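Long-range contact in 4-alpha-glucanotransferase (Aquifex aeolicus, PDB 1TZ7), which belongs to the amylomaltase family of glucanotransferases, built around a parallel eight-stranded beta/alpha barrel with added helices: residues Leu127-Phe135 with Gly193-Val201. Sequence-based numbering, arbitrary orientation.
Sequences LLEKAFKNF and GRFYFHVFV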
ATOM      1  N   LEU A 127       6.025  21.022 -12.320  1.00 29.98           N
ATOM      2  CA  LEU A 127       4.776  21.730 -12.040  1.00 33.35           C
ATOM      3  C   LEU A 127       4.732  22.215 -10.593  1.00 31.60           C
ATOM      4  O   LEU A 127       4.221  23.290 -10.313  1.00 20.10           O
ATOM      5  CB  LEU A 127       3.568  20.826 -12.315  1.00 35.79           C
ATOM      6  CG  LEU A 127       3.266  20.505 -13.783  1.00 34.60           C
ATOM      7  CD1 LEU A 127       2.061  19.587 -13.873  1.00 40.50           C
ATOM      8  CD2 LEU A 127       3.034  21.774 -14.594  1.00 49.60           C
ATOM      9  N   LEU A 128       5.275  21.407  -9.681  1.00 31.94           N
ATOM     10  CA  LEU A 128       5.235  21.715  -8.248  1.00 31.10           C
ATOM     11  C   LEU A 128       6.306  22.741  -7.870  1.00 33.50           C
ATOM     12  O   LEU A 128       6.126  23.517  -6.934  1.00 32.67           O
ATOM     13  CB  LEU A 128       5.419  20.434  -7.418  1.00 29.29           C
ATOM     14  CG  LEU A 128       4.191  19.516  -7.336  1.00 27.27           C
ATOM     15  CD1 LEU A 128       4.589  18.120  -6.886  1.00 30.55           C
ATOM     16  CD2 LEU A 128       3.143  20.101  -6.403  1.00 34.27           C
ATOM     17  N   GLU A 129       7.419  22.735  -8.600  1.00 33.33           N
ATOM     18  CA  GLU A 129       8.466  23.738  -8.415  1.00 35.33           C
ATOM     19  C   GLU A 129       7.950  25.101  -8.843  1.00 35.53           C
ATOM     20  O   GLU A 129       8.218  26.108  -8.193  1.00 28.53           O
ATOM     21  CB  GLU A 129       9.713  23.371  -9.231  1.00 36.05           C
ATOM     22  CG  GLU A 129      10.550  22.253  -8.623  1.00 41.30           C
ATOM     23  CD  GLU A 129      11.433  22.729  -7.488  1.00 35.01           C
ATOM     24  OE1 GLU A 129      11.457  23.946  -7.214  1.00 54.48           O
ATOM     25  OE2 GLU A 129      12.105  21.882  -6.867  1.00 41.45           O
ATOM     26  N   LYS A 130       7.202  25.118  -9.943  1.00 35.45           N
ATOM     27  CA  LYS A 130       6.642  26.349 -10.487  1.00 39.79           C
ATOM     28  C   LYS A 130       5.520  26.874  -9.591  1.00 37.68           C
ATOM     29  O   LYS A 130       5.376  28.082  -9.406  1.00 33.98           O
ATOM     30  CB  LYS A 130       6.107  26.099 -11.904  1.00 39.65           C
ATOM     31  CG  LYS A 130       5.803  27.362 -12.690  1.00 52.20           C
ATOM     32  CD  LYS A 130       5.721  27.078 -14.197  1.00 62.73           C
ATOM     33  CE  LYS A 130       7.113  27.014 -14.841  1.00 66.37           C
ATOM     34  NZ  LYS A 130       7.232  27.926 -16.019  1.00 64.03           N
ATOM     35  N   ALA A 131       4.734  25.956  -9.035  1.00 34.39           N
ATOM     36  CA  ALA A 131       3.619  26.320  -8.161  1.00 38.51           C
ATOM     37  C   ALA A 131       4.124  26.911  -6.848  1.00 37.79           C
ATOM     38  O   ALA A 131       3.521  27.831  -6.301  1.00 38.31           O
ATOM     39  CB  ALA A 131       2.743  25.098  -7.887  1.00 36.02           C
ATOM     40  N   PHE A 132       5.238  26.376  -6.355  1.00 37.12           N
ATOM     41  CA  PHE A 132       5.826  26.839  -5.103  1.00 40.52           C
ATOM     42  C   PHE A 132       6.338  28.281  -5.223  1.00 42.82           C
ATOM     43  O   PHE A 132       6.322  29.031  -4.250  1.00 45.14           O
ATOM     44  CB  PHE A 132       6.972  25.915  -4.685  1.00 37.72           C
ATOM     45  CG  PHE A 132       7.601  26.285  -3.374  1.00 44.03           C
ATOM     46  CD1 PHE A 132       6.859  26.259  -2.201  1.00 39.82           C
ATOM     47  CD2 PHE A 132       8.938  26.663  -3.309  1.00 39.87           C
ATOM     48  CE1 PHE A 132       7.437  26.600  -0.993  1.00 38.47           C
ATOM     49  CE2 PHE A 132       9.517  27.003  -2.102  1.00 38.54           C
ATOM     50  CZ  PHE A 132       8.766  26.972  -0.944  1.00 49.62           C
ATOM     51  N   LYS A 133       6.792  28.656  -6.423  1.00 46.14           N
ATOM     52  CA  LYS A 133       7.258  30.028  -6.683  1.00 48.82           C
ATOM     53  C   LYS A 133       6.102  31.023  -6.607  1.00 48.76           C
ATOM     54  O   LYS A 133       6.243  32.106  -6.040  1.00 48.64           O
ATOM     55  CB  LYS A 133       7.919  30.120  -8.061  1.00 50.17           C
ATOM     56  CG  LYS A 133       9.195  29.303  -8.199  1.00 53.22           C
ATOM     57  CD  LYS A 133      10.023  29.755  -9.407  1.00 65.95           C
ATOM     58  CE  LYS A 133      11.512  29.600  -9.153  1.00 65.46           C
ATOM     59  NZ  LYS A 133      11.933  28.172  -9.157  1.00 59.79           N
ATOM     60  N   ASN A 134       4.961  30.647  -7.183  1.00 50.25           N
ATOM     61  CA  ASN A 134       3.783  31.517  -7.208  1.00 52.27           C
ATOM     62  C   ASN A 134       2.921  31.336  -5.958  1.00 51.78           C
ATOM     63  O   ASN A 134       1.708  31.539  -5.995  1.00 53.24           O
ATOM     64  CB  ASN A 134       2.946  31.234  -8.457  1.00 52.85           C
ATOM     65  CG  ASN A 134       3.715  31.467  -9.735  1.00 52.21           C
ATOM     66  OD1 ASN A 134       3.994  30.533 -10.485  1.00 51.64           O
ATOM     67  ND2 ASN A 134       4.065  32.718  -9.993  1.00 52.65           N
ATOM     68  N   PHE A 135       3.560  30.958  -4.856  1.00 54.59           N
ATOM     69  CA  PHE A 135       2.856  30.637  -3.625  1.00 55.34           C
ATOM     70  C   PHE A 135       3.451  31.445  -2.464  1.00 54.50           C
ATOM     71  O   PHE A 135       4.592  31.909  -2.532  1.00 53.68           O
ATOM     72  CB  PHE A 135       2.930  29.131  -3.355  1.00 54.69           C
ATOM     73  CG  PHE A 135       2.102  28.675  -2.183  1.00 53.30           C
ATOM     74  CD1 PHE A 135       0.727  28.479  -2.312  1.00 51.18           C
ATOM     75  CD2 PHE A 135       2.697  28.428  -0.953  1.00 37.48           C
ATOM     76  CE1 PHE A 135      -0.033  28.052  -1.228  1.00 44.69           C
ATOM     77  CE2 PHE A 135       1.939  28.002   0.130  1.00 48.15           C
ATOM     78  CZ  PHE A 135       0.576  27.814  -0.009  1.00 43.92           C
ATOM     79  N   GLY A 193      14.606  27.444   2.339  1.00 26.09           N
ATOM     80  CA  GLY A 193      13.737  27.519   1.180  1.00 30.12           C
ATOM     81  C   GLY A 193      13.412  26.149   0.615  1.00 30.49           C
ATOM     82  O   GLY A 193      12.285  25.891   0.201  1.00 30.99           O
ATOM     83  N   ARG A 194      14.409  25.272   0.597  1.00 28.87           N
ATOM     84  CA  ARG A 194      14.234  23.913   0.088  1.00 32.07           C
ATOM     85  C   ARG A 194      13.402  23.072   1.059  1.00 30.46           C
ATOM     86  O   ARG A 194      12.601  22.231   0.643  1.00 25.25           O
ATOM     87  CB  ARG A 194      15.598  23.251  -0.133  1.00 33.50           C
ATOM     88  CG  ARG A 194      16.375  23.817  -1.306  1.00 34.29           C
ATOM     89  CD  ARG A 194      15.971  23.238  -2.645  1.00 43.77           C
ATOM     90  NE  ARG A 194      14.849  23.963  -3.242  1.00 45.15           N
ATOM     91  CZ  ARG A 194      13.890  23.397  -3.979  1.00 34.33           C
ATOM     92  NH1 ARG A 194      13.902  22.086  -4.216  1.00 22.08           N
ATOM     93  NH2 ARG A 194      12.913  24.145  -4.479  1.00 44.49           N
ATOM     94  N   PHE A 195      13.601  23.305   2.353  1.00 25.16           N
ATOM     95  CA  PHE A 195      12.823  22.637   3.388  1.00 28.84           C
ATOM     96  C   PHE A 195      11.337  22.883   3.160  1.00 30.95           C
ATOM     97  O   PHE A 195      10.537  21.952   3.174  1.00 21.66           O
ATOM     98  CB  PHE A 195      13.246  23.145   4.779  1.00 30.34           C
ATOM     99  CG  PHE A 195      12.286  22.778   5.887  1.00 27.17           C
ATOM    100  CD1 PHE A 195      12.350  21.531   6.498  1.00 26.76           C
ATOM    101  CD2 PHE A 195      11.331  23.688   6.327  1.00 32.50           C
ATOM    102  CE1 PHE A 195      11.474  21.199   7.520  1.00 32.20           C
ATOM    103  CE2 PHE A 195      10.453  23.357   7.349  1.00 39.10           C
ATOM    104  CZ  PHE A 195      10.525  22.114   7.943  1.00 29.59           C
ATOM    105  N   TYR A 196      10.981  24.141   2.929  1.00 25.55           N
ATOM    106  CA  TYR A 196       9.582  24.535   2.845  1.00 30.67           C
ATOM    107  C   TYR A 196       8.941  24.122   1.514  1.00 31.65           C
ATOM    108  O   TYR A 196       7.720  24.008   1.423  1.00 31.56           O
ATOM    109  CB  TYR A 196       9.436  26.045   3.058  1.00 34.14           C
ATOM    110  CG  TYR A 196       9.213  26.428   4.505  1.00 29.53           C
ATOM    111  CD1 TYR A 196       8.009  26.147   5.141  1.00 41.40           C
ATOM    112  CD2 TYR A 196      10.209  27.061   5.239  1.00 44.25           C
ATOM    113  CE1 TYR A 196       7.798  26.491   6.470  1.00 47.74           C
ATOM    114  CE2 TYR A 196      10.009  27.411   6.570  1.00 50.51           C
ATOM    115  CZ  TYR A 196       8.800  27.122   7.178  1.00 53.31           C
ATOM    116  OH  TYR A 196       8.595  27.464   8.493  1.00 57.96           O
ATOM    117  N   PHE A 197       9.764  23.898   0.488  1.00 28.90           N
ATOM    118  CA  PHE A 197       9.263  23.337  -0.767  1.00 25.44           C
ATOM    119  C   PHE A 197       8.736  21.931  -0.533  1.00 24.21           C
ATOM    120  O   PHE A 197       7.715  21.548  -1.083  1.00 19.16           O
ATOM    121  CB  PHE A 197      10.359  23.304  -1.845  1.00 29.23           C
ATOM    122  CG  PHE A 197      10.025  22.411  -3.022  1.00 27.41           C
ATOM    123  CD1 PHE A 197       9.146  22.842  -4.013  1.00 22.54           C
ATOM    124  CD2 PHE A 197      10.575  21.136  -3.127  1.00 31.70           C
ATOM    125  CE1 PHE A 197       8.829  22.017  -5.097  1.00 26.97           C
ATOM    126  CE2 PHE A 197      10.259  20.309  -4.209  1.00 32.31           C
ATOM    127  CZ  PHE A 197       9.386  20.754  -5.190  1.00 26.90           C
ATOM    128  N   HIS A 198       9.444  21.169   0.290  1.00 25.90           N
ATOM    129  CA  HIS A 198       9.099  19.775   0.522  1.00 27.70           C
ATOM    130  C   HIS A 198       7.912  19.612   1.457  1.00 24.21           C
ATOM    131  O   HIS A 198       7.162  18.648   1.341  1.00 21.71           O
ATOM    132  CB  HIS A 198      10.313  19.007   1.025  1.00 27.16           C
ATOM    133  CG  HIS A 198      11.349  18.808  -0.026  1.00 35.44           C
ATOM    134  ND1 HIS A 198      11.087  18.140  -1.202  1.00 37.33           N
ATOM    135  CD2 HIS A 198      12.633  19.228  -0.108  1.00 41.38           C
ATOM    136  CE1 HIS A 198      12.170  18.138  -1.955  1.00 47.74           C
ATOM    137  NE2 HIS A 198      13.123  18.792  -1.314  1.00 36.34           N
ATOM    138  N   VAL A 199       7.721  20.559   2.375  1.00 25.97           N
ATOM    139  CA  VAL A 199       6.491  20.566   3.179  1.00 32.51           C
ATOM    140  C   VAL A 199       5.305  21.007   2.315  1.00 19.06           C
ATOM    141  O   VAL A 199       4.210  20.492   2.456  1.00 21.97           O
ATOM    142  CB  VAL A 199       6.596  21.476   4.482  1.00 33.69           C
ATOM    143  CG1 VAL A 199       8.022  21.538   5.000  1.00 24.42           C
ATOM    144  CG2 VAL A 199       6.049  22.858   4.229  1.00 38.25           C
ATOM    145  N   PHE A 200       5.553  21.955   1.406  1.00 19.86           N
ATOM    146  CA  PHE A 200       4.526  22.418   0.461  1.00 19.15           C
ATOM    147  C   PHE A 200       4.016  21.271  -0.409  1.00 27.31           C
ATOM    148  O   PHE A 200       2.823  21.161  -0.657  1.00 25.56           O
ATOM    149  CB  PHE A 200       5.082  23.541  -0.431  1.00 27.37           C
ATOM    150  CG  PHE A 200       4.241  23.822  -1.656  1.00 25.67           C
ATOM    151  CD1 PHE A 200       3.084  24.584  -1.563  1.00 31.93           C
ATOM    152  CD2 PHE A 200       4.611  23.321  -2.902  1.00 28.10           C
ATOM    153  CE1 PHE A 200       2.309  24.842  -2.690  1.00 22.02           C
ATOM    154  CE2 PHE A 200       3.839  23.577  -4.028  1.00 27.45           C
ATOM    155  CZ  PHE A 200       2.688  24.338  -3.920  1.00 21.59           C
ATOM    156  N   VAL A 201       4.930  20.419  -0.868  1.00 25.06           N
ATOM    157  CA  VAL A 201       4.555  19.258  -1.678  1.00 23.53           C
ATOM    158  C   VAL A 201       3.672  18.298  -0.867  1.00 24.85           C
ATOM    159  O   VAL A 201       2.669  17.794  -1.365  1.00 17.85           O
ATOM    160  CB  VAL A 201       5.815  18.497  -2.206  1.00 23.81           C
ATOM    161  CG1 VAL A 201       5.427  17.142  -2.788  1.00 27.26           C
ATOM    162  CG2 VAL A 201       6.539  19.331  -3.247  1.00 25.64           C
TER
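Phe132 lays one ring face against the backbone of Phe197, whose CA stands nearly over the ring centre, 3.7 Å from the Phe132 centroid, a CH-pi contact. Phe197 also turns its ring edge toward that face in an offset edge-to-face pair, the planes 77° apart. Over one face of its own ring, toward the rim, lies Glu129 OE2, 3.4 Å from Phe197 CZ; Val201 CG2 lies over the opposite face, also toward the rim, and Phe132 CB and the backbone of Leu128 meet the edge. The Phe200 ring takes Phe132 CA over one face, toward the rim, and Ala131 CB at its edge, 4.0 Å from Phe200 CZ, while Phe200 CE1 sits over the centre of the Phe135 ring. With CG anti to the backbone N (chi1 -178°), Phe132 reaches across the interface between Phe197 and Phe200. Bending at chi2 (-79°) brings the Glu129 carboxylate flat over Phe197. There Arg194 grips it end-on, NH2 to Glu129 OE1 at 3.1 Å and NH1 to Glu129 OE2 at 3.2 Å, each oxygen using its syn lone pair and lying out of the guanidinium plane. Arg194 has a second, long and weak ion pair with Glu163. Phe132 and Phe135 pack on Phe138 and Leu141 of helix 138-147. Phe132, Phe135, Phe197 and Phe200 form an aromatic cluster, with Phe135 in the turn just after helix 117-133, joining that helix to helix 192-218 in a largely helical region outside the barrel sheet.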